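Local coordinates for ethanolamine utilization protein EutL (PDB 4TME) that is a shell protein of the ethanolamine-utilisation bacterial microcompartment and binds ethanolamine, which probably regulates the opening of its pore, at residues 125-131 with 144-150; 32-38 with 86-92; 1-6 with 111-117. All coordinates share one frame; numbering follows the deposited sequence.

Interactions 1 and 3 belong to one six-stranded antiparallel sheet: strand 112-114 of interaction 3 lies beside strand 122-128, which supplies one side of interaction 1. Their nearest atoms are about 5 Å apart and their centres 20 Å. Interaction 2 joins the two inner strands of a separate four-stranded sheet; its centre is 25 Å from that of interaction 1 and 35 Å from that of interaction 3, on the opposite side of the chain's centre from the latter. Each contact of the larger sheet approaches a different bound ethanolamine. F112 of interaction 3 packs against one molecule, while the side chain of Y149 in interaction 1 comes within about 4 Å of another.

Interaction 1 of 3, residues 125-131 with 144-150; sequences AQCVSRT and GEALAYL
T131 and E145 make the polar centre of the tight end of this contact. E145 O accepts twice from T131, from its backbone N at 3.0 Å and from its OG1 at 2.8 Å, so one carbonyl fixes both the chain and the hydroxyl. The chi1 of 51° sets T131 OG1 between its own backbone N and carbonyl carbon, while the methyl CG2, anti to the carbonyl carbon, also lies beside E145 O, at 3.2 Å, and reaches on to L147 CD1 at 3.6 Å, the two side chains crossing at about a right angle. G144 N adds weak bonds to T131 O and OG1.

Beyond this loop, strands 125-128 and 146-150 run antiparallel at 166°. Q126 with Y149 and V128 with L147 are the hydrogen-bonded pairs; Y149 N reaches Q126 O at 2.9 Å, nearly straight at 171°, and V128 N reaches L147 O at 2.8 Å.

The solvent side is looser: the side chains of S129, R130 and E145 point away from the opposite segment and are exposed, and the extended R130 touches across only near its root, with CG 3.9 Å from G144 O. At the far end A125 CB is 4.2 Å from L150 CD2.

Helices pack on both faces of the strand pair, and its edge is continued by a third strand. C127, A148 and L150 rest on helix 193-212, through C196, C200 and F203. On the other face L147 meets L135 and A139 of helix 133-139, and Y149 packs on Y48 and T49 of helix 44-57, its hydroxyl bonded to D45, a residue of the ethanolamine pockets. Strand 185-191 pairs with the far edge of 146-152, through backbone bonds of A148 with L189 and L150 with A187, continuing the antiparallel sheet.

Interaction 2 of 3, residues 32-38 with 86-92; sequences HHKSLGL and ILAGPSP
The imidazole of H33 lies over A88, whose CB sits over one ring face, 3.6 Å from H33 CG, in a CH-pi contact. With CG opposite its own carbonyl carbon (chi1 -69°), the H33 ring swings back across the neighbouring strand, and its NE2 is bonded to D61. L36 has a similar first torsion (-54°); its chi2 near 180° sends CD1 outward and leaves the other branch, CD2, against A88 CB at 3.7 Å and near I86 CG2 at 4.0 Å. A88 thus receives a ring and a methyl branch.

Between these groups the strands, both inner members of the four-stranded antiparallel sheet of a BMC domain, show a classic beta bulge: K34 N and S35 N both donate to G89 O, at 3.0 and 3.1 Å. G89 N in turn donates to S35 O at 3.0 Å, and regular pairing continues where G37 N meets L87 O at 2.8 Å.

At the other end L38 CD2 runs alongside I86, 3.7 Å from its CG1, and a second subunit covers the pair with its L155 and M158. Past the bulge, S91 takes the N-cap of helix 92-106 and bonds E94 N through OG.

Interaction 3 of 3, residues 1-6 with 111-117; sequences MKNDLI and GFVSANE. With ETA (ethanolamine), chain K.
I6 pairs with F112 through the backbone: its N bonds F112 O at 2.8 Å, almost straight. Its side chain then stays close to that carbonyl: CB is 3.7 Å from F112 O, CG1 is 4.0 Å from the same oxygen, and CD1 ends 3.3 Å from it. The tip also meets S114 N at 3.4 Å and, more distantly, F112 CB. The chi2 of 103°, well off the usual staggered values, turns CD1 onto the F112-S114 backbone.

Upstream, M1-D4 form a type II turn, closed by D4 N to M1 O. It docks on the neighbouring strand by two bonds, N3 N to S114 O at 2.8 Å and S114 N to D4 O at 2.9 Å; after it residues 5-6 form a short, weakly bonded strand, outermost in the antiparallel sheet within this chain. S114 OG accepts from N116 N in an ST turn and is also bonded to D119.

F112 turns its ring from this edge into the ethanolamine pocket. One ring face is covered by the ethanolamine C, toward the rim, and F112 CZ is 3.4 Å from the ethanolamine CA. E82, D44 and T182 hydrogen-bond the same molecule, while a water links I6 O with F112 N.

Interaction 1 of 3, residues 125-131 with 144-150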
loop_
_atom_site.group_PDB
_atom_site.type_symbol
_atom_site.label_atom_id
_atom_site.label_comp_id
_atom_site.label_asym_id
_atom_site.label_seq_id
_atom_site.Cartn_x
_atom_site.Cartn_y
_atom_site.Cartn_z
ATOM N N ALA C 125 -19.956 -11.499 3.778
ATOM C CA ALA C 125 -20.592 -11.786 5.057
ATOM C C ALA C 125 -20.758 -13.294 5.132
ATOM O O ALA C 125 -21.840 -13.834 4.875
ATOM C CB ALA C 125 -21.919 -11.075 5.176
ATOM N N GLN C 126 -19.649 -13.959 5.429
ATOM C CA GLN C 126 -19.543 -15.405 5.284
ATOM C C GLN C 126 -19.558 -16.039 6.656
ATOM O O GLN C 126 -18.757 -15.696 7.525
ATOM C CB GLN C 126 -18.261 -15.764 4.529
ATOM C CG GLN C 126 -17.990 -17.268 4.363
ATOM C CD GLN C 126 -18.919 -17.956 3.377
ATOM O OE1 GLN C 126 -19.647 -17.311 2.616
ATOM N NE2 GLN C 126 -18.905 -19.286 3.396
ATOM N N CYS C 127 -20.480 -16.967 6.854
ATOM C CA CYS C 127 -20.508 -17.722 8.077
ATOM C C CYS C 127 -19.626 -18.946 7.856
ATOM O O CYS C 127 -19.945 -19.799 7.032
ATOM C CB CYS C 127 -21.933 -18.114 8.440
ATOM S SG CYS C 127 -22.044 -18.949 10.032
ATOM N N VAL C 128 -18.501 -18.991 8.550
ATOM C CA VAL C 128 -17.604 -20.144 8.517
ATOM C C VAL C 128 -18.085 -21.034 9.649
ATOM O O VAL C 128 -17.823 -20.761 10.816
ATOM C CB VAL C 128 -16.133 -19.746 8.695
ATOM C CG1 VAL C 128 -15.223 -20.983 8.703
ATOM C CG2 VAL C 128 -15.701 -18.764 7.615
ATOM N N SER C 129 -18.828 -22.078 9.320
ATOM C CA SER C 129 -19.516 -22.809 10.369
ATOM C C SER C 129 -18.557 -23.731 11.126
ATOM O O SER C 129 -18.820 -24.075 12.275
ATOM C CB SER C 129 -20.689 -23.596 9.790
ATOM O OG SER C 129 -20.226 -24.577 8.899
ATOM N N ARG C 130 -17.431 -24.082 10.496
ATOM C CA ARG C 130 -16.444 -24.953 11.122
ATOM C C ARG C 130 -15.019 -24.574 10.703
ATOM O O ARG C 130 -14.532 -25.002 9.642
ATOM C CB ARG C 130 -16.764 -26.397 10.752
ATOM C CG ARG C 130 -15.971 -27.442 11.499
ATOM C CD ARG C 130 -16.431 -28.843 11.097
ATOM N NE ARG C 130 -15.856 -29.861 11.964
ATOM C CZ ARG C 130 -16.107 -31.162 11.866
ATOM N NH1 ARG C 130 -16.921 -31.624 10.923
ATOM N NH2 ARG C 130 -15.535 -32.006 12.710
ATOM N N THR C 131 -14.335 -23.779 11.523
ATOM C CA THR C 131 -13.006 -23.290 11.140
ATOM C C THR C 131 -11.987 -24.438 11.060
ATOM O O THR C 131 -12.075 -25.409 11.806
ATOM C CB THR C 131 -12.440 -22.248 12.118
ATOM O OG1 THR C 131 -12.521 -22.739 13.459
ATOM C CG2 THR C 131 -13.187 -20.905 12.004
ATOM N N GLY C 144 -12.536 -25.626 14.674
ATOM C CA GLY C 144 -13.871 -26.153 14.515
ATOM C C GLY C 144 -14.944 -25.200 15.022
ATOM O O GLY C 144 -16.120 -25.427 14.802
ATOM N N GLU C 145 -14.542 -24.152 15.728
ATOM C CA GLU C 145 -15.489 -23.124 16.154
ATOM C C GLU C 145 -15.947 -22.302 14.955
ATOM O O GLU C 145 -15.264 -22.273 13.940
ATOM C CB GLU C 145 -14.854 -22.218 17.211
ATOM C CG GLU C 145 -14.745 -22.876 18.571
ATOM C CD GLU C 145 -16.096 -23.141 19.166
ATOM O OE1 GLU C 145 -16.805 -22.158 19.485
ATOM O OE2 GLU C 145 -16.457 -24.329 19.293
ATOM N N ALA C 146 -17.097 -21.634 15.086
ATOM C CA ALA C 146 -17.654 -20.847 13.985
ATOM C C ALA C 146 -17.125 -19.415 13.980
ATOM O O ALA C 146 -16.768 -18.868 15.032
ATOM C CB ALA C 146 -19.169 -20.830 14.067
ATOM N N LEU C 147 -17.110 -18.811 12.798
ATOM C CA LEU C 147 -16.808 -17.382 12.650
ATOM C C LEU C 147 -17.798 -16.693 11.741
ATOM O O LEU C 147 -18.323 -17.305 10.815
ATOM C CB LEU C 147 -15.405 -17.142 12.044
ATOM C CG LEU C 147 -14.163 -17.443 12.859
ATOM C CD1 LEU C 147 -12.969 -17.285 11.974
ATOM C CD2 LEU C 147 -14.088 -16.519 14.082
ATOM N N ALA C 148 -18.017 -15.395 11.990
ATOM C CA ALA C 148 -18.523 -14.494 10.979
ATOM C C ALA C 148 -17.327 -13.760 10.362
ATOM O O ALA C 148 -16.580 -13.107 11.066
ATOM C CB ALA C 148 -19.505 -13.499 11.580
ATOM N N TYR C 149 -17.143 -13.917 9.063
ATOM C CA TYR C 149 -16.045 -13.288 8.316
ATOM C C TYR C 149 -16.654 -12.125 7.546
ATOM O O TYR C 149 -17.377 -12.332 6.574
ATOM C CB TYR C 149 -15.399 -14.344 7.410
ATOM C CG TYR C 149 -14.061 -13.980 6.779
ATOM C CD1 TYR C 149 -13.676 -12.665 6.548
ATOM C CD2 TYR C 149 -13.183 -14.992 6.403
ATOM C CE1 TYR C 149 -12.435 -12.368 5.949
ATOM C CE2 TYR C 149 -11.982 -14.720 5.818
ATOM C CZ TYR C 149 -11.610 -13.418 5.574
ATOM O OH TYR C 149 -10.402 -13.169 4.985
ATOM N N LEU C 150 -16.424 -10.907 8.057
ATOM C CA LEU C 150 -17.143 -9.705 7.616
ATOM C C LEU C 150 -16.167 -8.732 6.957
ATOM O O LEU C 150 -15.195 -8.319 7.597
ATOM C CB LEU C 150 -17.818 -9.033 8.811
ATOM C CG LEU C 150 -18.698 -9.961 9.659
ATOM C CD1 LEU C 150 -19.330 -9.210 10.835
ATOM C CD2 LEU C 150 -19.779 -10.621 8.819
#

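Interaction 2 of 3, residues 32-38 with 86-92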
loop_
_atom_site.group_PDB
_atom_site.type_symbol
_atom_site.label_atom_id
_atom_site.label_comp_id
_atom_site.label_asym_id
_atom_site.label_seq_id
_atom_site.Cartn_x
_atom_site.Cartn_y
_atom_site.Cartn_z
ATOM N N HIS C 32 9.035 -30.056 9.157
ATOM C CA HIS C 32 8.289 -31.071 8.412
ATOM C C HIS C 32 7.648 -30.511 7.136
ATOM O O HIS C 32 7.083 -31.271 6.350
ATOM C CB HIS C 32 7.214 -31.713 9.299
ATOM C CG HIS C 32 6.285 -30.731 9.924
ATOM N ND1 HIS C 32 6.615 -30.015 11.055
ATOM C CD2 HIS C 32 5.033 -30.344 9.584
ATOM C CE1 HIS C 32 5.612 -29.219 11.376
ATOM N NE2 HIS C 32 4.642 -29.397 10.499
ATOM N N HIS C 33 7.754 -29.197 6.929
ATOM C CA HIS C 33 7.274 -28.555 5.703
ATOM C C HIS C 33 8.263 -28.753 4.546
ATOM O O HIS C 33 9.221 -27.990 4.400
ATOM C CB HIS C 33 7.058 -27.065 5.928
ATOM C CG HIS C 33 5.917 -26.744 6.844
ATOM N ND1 HIS C 33 5.856 -25.583 7.581
ATOM C CD2 HIS C 33 4.781 -27.427 7.126
ATOM C CE1 HIS C 33 4.739 -25.566 8.285
ATOM N NE2 HIS C 33 4.067 -26.672 8.021
ATOM N N LYS C 34 8.002 -29.740 3.708
ATOM C CA LYS C 34 8.929 -30.110 2.641
ATOM C C LYS C 34 8.479 -29.646 1.264
ATOM O O LYS C 34 9.293 -29.541 0.346
ATOM C CB LYS C 34 9.112 -31.633 2.600
ATOM C CG LYS C 34 9.486 -32.262 3.922
ATOM C CD LYS C 34 10.902 -31.911 4.322
ATOM C CE LYS C 34 11.376 -32.802 5.463
ATOM N NZ LYS C 34 12.675 -32.337 6.021
ATOM N N SER C 35 7.187 -29.368 1.132
ATOM C CA SER C 35 6.576 -29.036 -0.145
ATOM C C SER C 35 5.633 -27.870 0.017
ATOM O O SER C 35 4.995 -27.754 1.055
ATOM C CB SER C 35 5.815 -30.232 -0.692
ATOM O OG SER C 35 6.716 -31.268 -1.026
ATOM N N LEU C 36 5.548 -27.022 -1.007
ATOM C CA LEU C 36 4.667 -25.849 -0.986
ATOM C C LEU C 36 3.656 -25.874 -2.123
ATOM O O LEU C 36 3.976 -26.290 -3.227
ATOM C CB LEU C 36 5.475 -24.550 -1.092
ATOM C CG LEU C 36 6.598 -24.340 -0.070
ATOM C CD1 LEU C 36 7.307 -23.014 -0.409
ATOM C CD2 LEU C 36 6.071 -24.336 1.341
ATOM N N GLY C 37 2.445 -25.410 -1.844
ATOM C CA GLY C 37 1.454 -25.170 -2.872
ATOM C C GLY C 37 1.190 -23.675 -2.904
ATOM O O GLY C 37 0.947 -23.070 -1.867
ATOM N N LEU C 38 1.275 -23.096 -4.101
ATOM C CA LEU C 38 1.160 -21.663 -4.343
ATOM C C LEU C 38 -0.143 -21.365 -5.086
ATOM O O LEU C 38 -0.456 -22.049 -6.074
ATOM C CB LEU C 38 2.343 -21.165 -5.190
ATOM C CG LEU C 38 3.786 -21.533 -4.829
ATOM C CD1 LEU C 38 4.752 -21.091 -5.939
ATOM C CD2 LEU C 38 4.193 -20.901 -3.513
ATOM N N ILE C 86 0.106 -19.538 0.349
ATOM C CA ILE C 86 1.038 -20.658 0.317
ATOM C C ILE C 86 0.666 -21.691 1.359
ATOM O O ILE C 86 0.575 -21.397 2.561
ATOM C CB ILE C 86 2.511 -20.211 0.550
ATOM C CG1 ILE C 86 2.907 -19.172 -0.494
ATOM C CG2 ILE C 86 3.475 -21.437 0.450
ATOM C CD1 ILE C 86 4.334 -18.634 -0.378
ATOM N N LEU C 87 0.414 -22.901 0.872
ATOM C CA LEU C 87 0.209 -24.076 1.703
ATOM C C LEU C 87 1.522 -24.823 1.849
ATOM O O LEU C 87 2.311 -24.861 0.908
ATOM C CB LEU C 87 -0.825 -25.021 1.074
ATOM C CG LEU C 87 -2.251 -24.494 0.956
ATOM C CD1 LEU C 87 -3.052 -25.501 0.120
ATOM C CD2 LEU C 87 -2.869 -24.352 2.325
ATOM N N ALA C 88 1.765 -25.403 3.014
ATOM C CA ALA C 88 2.942 -26.255 3.199
ATOM C C ALA C 88 2.514 -27.601 3.783
ATOM O O ALA C 88 1.614 -27.691 4.610
ATOM C CB ALA C 88 3.977 -25.591 4.096
ATOM N N GLY C 89 3.185 -28.650 3.335
ATOM C CA GLY C 89 2.892 -29.982 3.821
ATOM C C GLY C 89 4.105 -30.872 3.662
ATOM O O GLY C 89 5.117 -30.448 3.119
ATOM N N PRO C 90 4.002 -32.114 4.134
ATOM C CA PRO C 90 5.123 -33.059 4.174
ATOM C C PRO C 90 5.469 -33.668 2.831
ATOM O O PRO C 90 6.541 -34.253 2.703
ATOM C CB PRO C 90 4.621 -34.152 5.124
ATOM C CG PRO C 90 3.146 -34.099 5.003
ATOM C CD PRO C 90 2.831 -32.634 4.859
ATOM N N SER C 91 4.572 -33.570 1.860
ATOM C CA SER C 91 4.804 -34.191 0.560
ATOM C C SER C 91 4.073 -33.435 -0.517
ATOM O O SER C 91 3.118 -32.714 -0.241
ATOM C CB SER C 91 4.320 -35.642 0.572
ATOM O OG SER C 91 2.900 -35.660 0.672
ATOM N N PRO C 92 4.515 -33.582 -1.766
ATOM C CA PRO C 92 3.739 -33.012 -2.858
ATOM C C PRO C 92 2.310 -33.543 -2.902
ATOM O O PRO C 92 1.419 -32.783 -3.255
ATOM C CB PRO C 92 4.532 -33.442 -4.109
ATOM C CG PRO C 92 5.896 -33.662 -3.630
ATOM C CD PRO C 92 5.770 -34.194 -2.244
#

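Interaction 3 of 3, residues 1-6 with 111-117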
loop_
_atom_site.group_PDB
_atom_site.type_symbol
_atom_site.label_atom_id
_atom_site.label_comp_id
_atom_site.label_asym_id
_atom_site.label_seq_id
_atom_site.Cartn_x
_atom_site.Cartn_y
_atom_site.Cartn_z
ATOM N N MET C 1 -25.831 -6.157 -10.452
ATOM C CA MET C 1 -26.872 -5.397 -9.704
ATOM C C MET C 1 -26.913 -5.874 -8.252
ATOM O O MET C 1 -26.231 -6.827 -7.873
ATOM C CB MET C 1 -28.236 -5.555 -10.377
ATOM C CG MET C 1 -28.819 -6.925 -10.285
ATOM S SD MET C 1 -30.396 -7.036 -11.181
ATOM C CE MET C 1 -29.837 -6.761 -12.863
ATOM N N LYS C 2 -27.701 -5.196 -7.436
ATOM C CA LYS C 2 -27.715 -5.471 -6.003
ATOM C C LYS C 2 -28.095 -6.932 -5.729
ATOM O O LYS C 2 -28.998 -7.474 -6.377
ATOM C CB LYS C 2 -28.677 -4.507 -5.315
ATOM C CG LYS C 2 -28.788 -4.654 -3.822
ATOM C CD LYS C 2 -29.579 -3.490 -3.261
ATOM C CE LYS C 2 -30.549 -3.915 -2.188
ATOM N NZ LYS C 2 -31.561 -2.845 -1.928
ATOM N N ASN C 3 -27.356 -7.542 -4.799
ATOM C CA ASN C 3 -27.490 -8.933 -4.339
ATOM C C ASN C 3 -26.887 -9.968 -5.312
ATOM O O ASN C 3 -26.901 -11.170 -5.020
ATOM C CB ASN C 3 -28.964 -9.268 -4.023
ATOM C CG ASN C 3 -29.454 -8.560 -2.771
ATOM O OD1 ASN C 3 -28.736 -8.481 -1.765
ATOM N ND2 ASN C 3 -30.654 -7.991 -2.839
ATOM N N ASP C 4 -26.306 -9.510 -6.425
ATOM C CA ASP C 4 -25.555 -10.419 -7.296
ATOM C C ASP C 4 -24.315 -10.908 -6.572
ATOM O O ASP C 4 -23.645 -10.145 -5.867
ATOM C CB ASP C 4 -25.119 -9.745 -8.605
ATOM C CG ASP C 4 -26.239 -9.615 -9.624
ATOM O OD1 ASP C 4 -27.328 -10.227 -9.472
ATOM O OD2 ASP C 4 -25.995 -8.898 -10.621
ATOM N N LEU C 5 -23.997 -12.184 -6.761
ATOM C CA LEU C 5 -22.708 -12.703 -6.323
ATOM C C LEU C 5 -21.628 -12.250 -7.295
ATOM O O LEU C 5 -21.812 -12.363 -8.504
ATOM C CB LEU C 5 -22.766 -14.233 -6.262
ATOM C CG LEU C 5 -21.505 -14.901 -5.722
ATOM C CD1 LEU C 5 -21.572 -14.914 -4.205
ATOM C CD2 LEU C 5 -21.357 -16.309 -6.301
ATOM N N ILE C 6 -20.507 -11.735 -6.793
ATOM C CA ILE C 6 -19.363 -11.443 -7.649
ATOM C C ILE C 6 -18.495 -12.709 -7.713
ATOM O O ILE C 6 -17.930 -13.132 -6.709
ATOM C CB ILE C 6 -18.554 -10.249 -7.138
ATOM C CG1 ILE C 6 -19.430 -9.000 -7.149
ATOM C CG2 ILE C 6 -17.332 -9.992 -8.003
ATOM C CD1 ILE C 6 -19.918 -8.629 -5.812
ATOM N N GLY C 111 -18.655 -15.860 -2.408
ATOM C CA GLY C 111 -18.146 -14.655 -3.031
ATOM C C GLY C 111 -18.651 -13.412 -2.356
ATOM O O GLY C 111 -19.536 -13.489 -1.519
ATOM N N PHE C 112 -18.067 -12.281 -2.722
ATOM C CA PHE C 112 -18.593 -10.993 -2.308
ATOM C C PHE C 112 -19.940 -10.780 -2.987
ATOM O O PHE C 112 -20.229 -11.345 -4.035
ATOM C CB PHE C 112 -17.622 -9.869 -2.652
ATOM C CG PHE C 112 -16.512 -9.699 -1.662
ATOM C CD1 PHE C 112 -15.580 -10.723 -1.447
ATOM C CD2 PHE C 112 -16.388 -8.526 -0.935
ATOM C CE1 PHE C 112 -14.562 -10.578 -0.517
ATOM C CE2 PHE C 112 -15.361 -8.368 -0.018
ATOM C CZ PHE C 112 -14.436 -9.406 0.189
ATOM N N VAL C 113 -20.780 -9.987 -2.346
ATOM C CA VAL C 113 -22.102 -9.677 -2.840
ATOM C C VAL C 113 -22.198 -8.197 -3.165
ATOM O O VAL C 113 -21.688 -7.361 -2.429
ATOM C CB VAL C 113 -23.170 -10.041 -1.800
ATOM C CG1 VAL C 113 -24.560 -9.610 -2.277
ATOM C CG2 VAL C 113 -23.134 -11.541 -1.535
ATOM N N SER C 114 -22.830 -7.884 -4.285
ATOM C CA SER C 114 -23.010 -6.495 -4.687
ATOM C C SER C 114 -24.066 -5.786 -3.842
ATOM O O SER C 114 -25.111 -6.350 -3.551
ATOM C CB SER C 114 -23.420 -6.411 -6.161
ATOM O OG SER C 114 -23.726 -5.051 -6.484
ATOM N N ALA C 115 -23.795 -4.522 -3.502
ATOM C CA ALA C 115 -24.738 -3.699 -2.744
ATOM C C ALA C 115 -25.444 -2.648 -3.610
ATOM O O ALA C 115 -26.280 -1.896 -3.103
ATOM C CB ALA C 115 -23.998 -3.010 -1.579
ATOM N N ASN C 116 -25.142 -2.586 -4.910
ATOM C CA ASN C 116 -25.788 -1.570 -5.741
ATOM C C ASN C 116 -25.806 -1.907 -7.233
ATOM O O ASN C 116 -25.346 -2.978 -7.655
ATOM C CB ASN C 116 -25.121 -0.192 -5.508
ATOM C CG ASN C 116 -23.657 -0.148 -5.937
ATOM O OD1 ASN C 116 -23.129 -1.095 -6.521
ATOM N ND2 ASN C 116 -22.993 0.970 -5.646
ATOM N N GLU C 117 -26.345 -0.989 -8.030
ATOM C CA GLU C 117 -26.726 -1.334 -9.402
ATOM C C GLU C 117 -25.521 -1.666 -10.269
ATOM O O GLU C 117 -25.602 -2.570 -11.107
ATOM C CB GLU C 117 -27.534 -0.196 -10.037
ATOM C CG GLU C 117 -27.992 -0.474 -11.477
ATOM C CD GLU C 117 -28.836 -1.744 -11.608
ATOM O OE1 GLU C 117 -29.641 -2.031 -10.692
ATOM O OE2 GLU C 117 -28.691 -2.457 -12.627
HETATM C CA ETA K . -11.968 -7.529 -1.083
HETATM N N ETA K . -10.577 -7.235 -1.358
HETATM C C ETA K . -12.726 -7.801 -2.374
HETATM O O ETA K . -12.150 -8.833 -3.133
HETATM O O HOH W 1 -29.428 -2.894 -8.331
HETATM O O HOH W 2 -16.084 -12.665 -4.800
#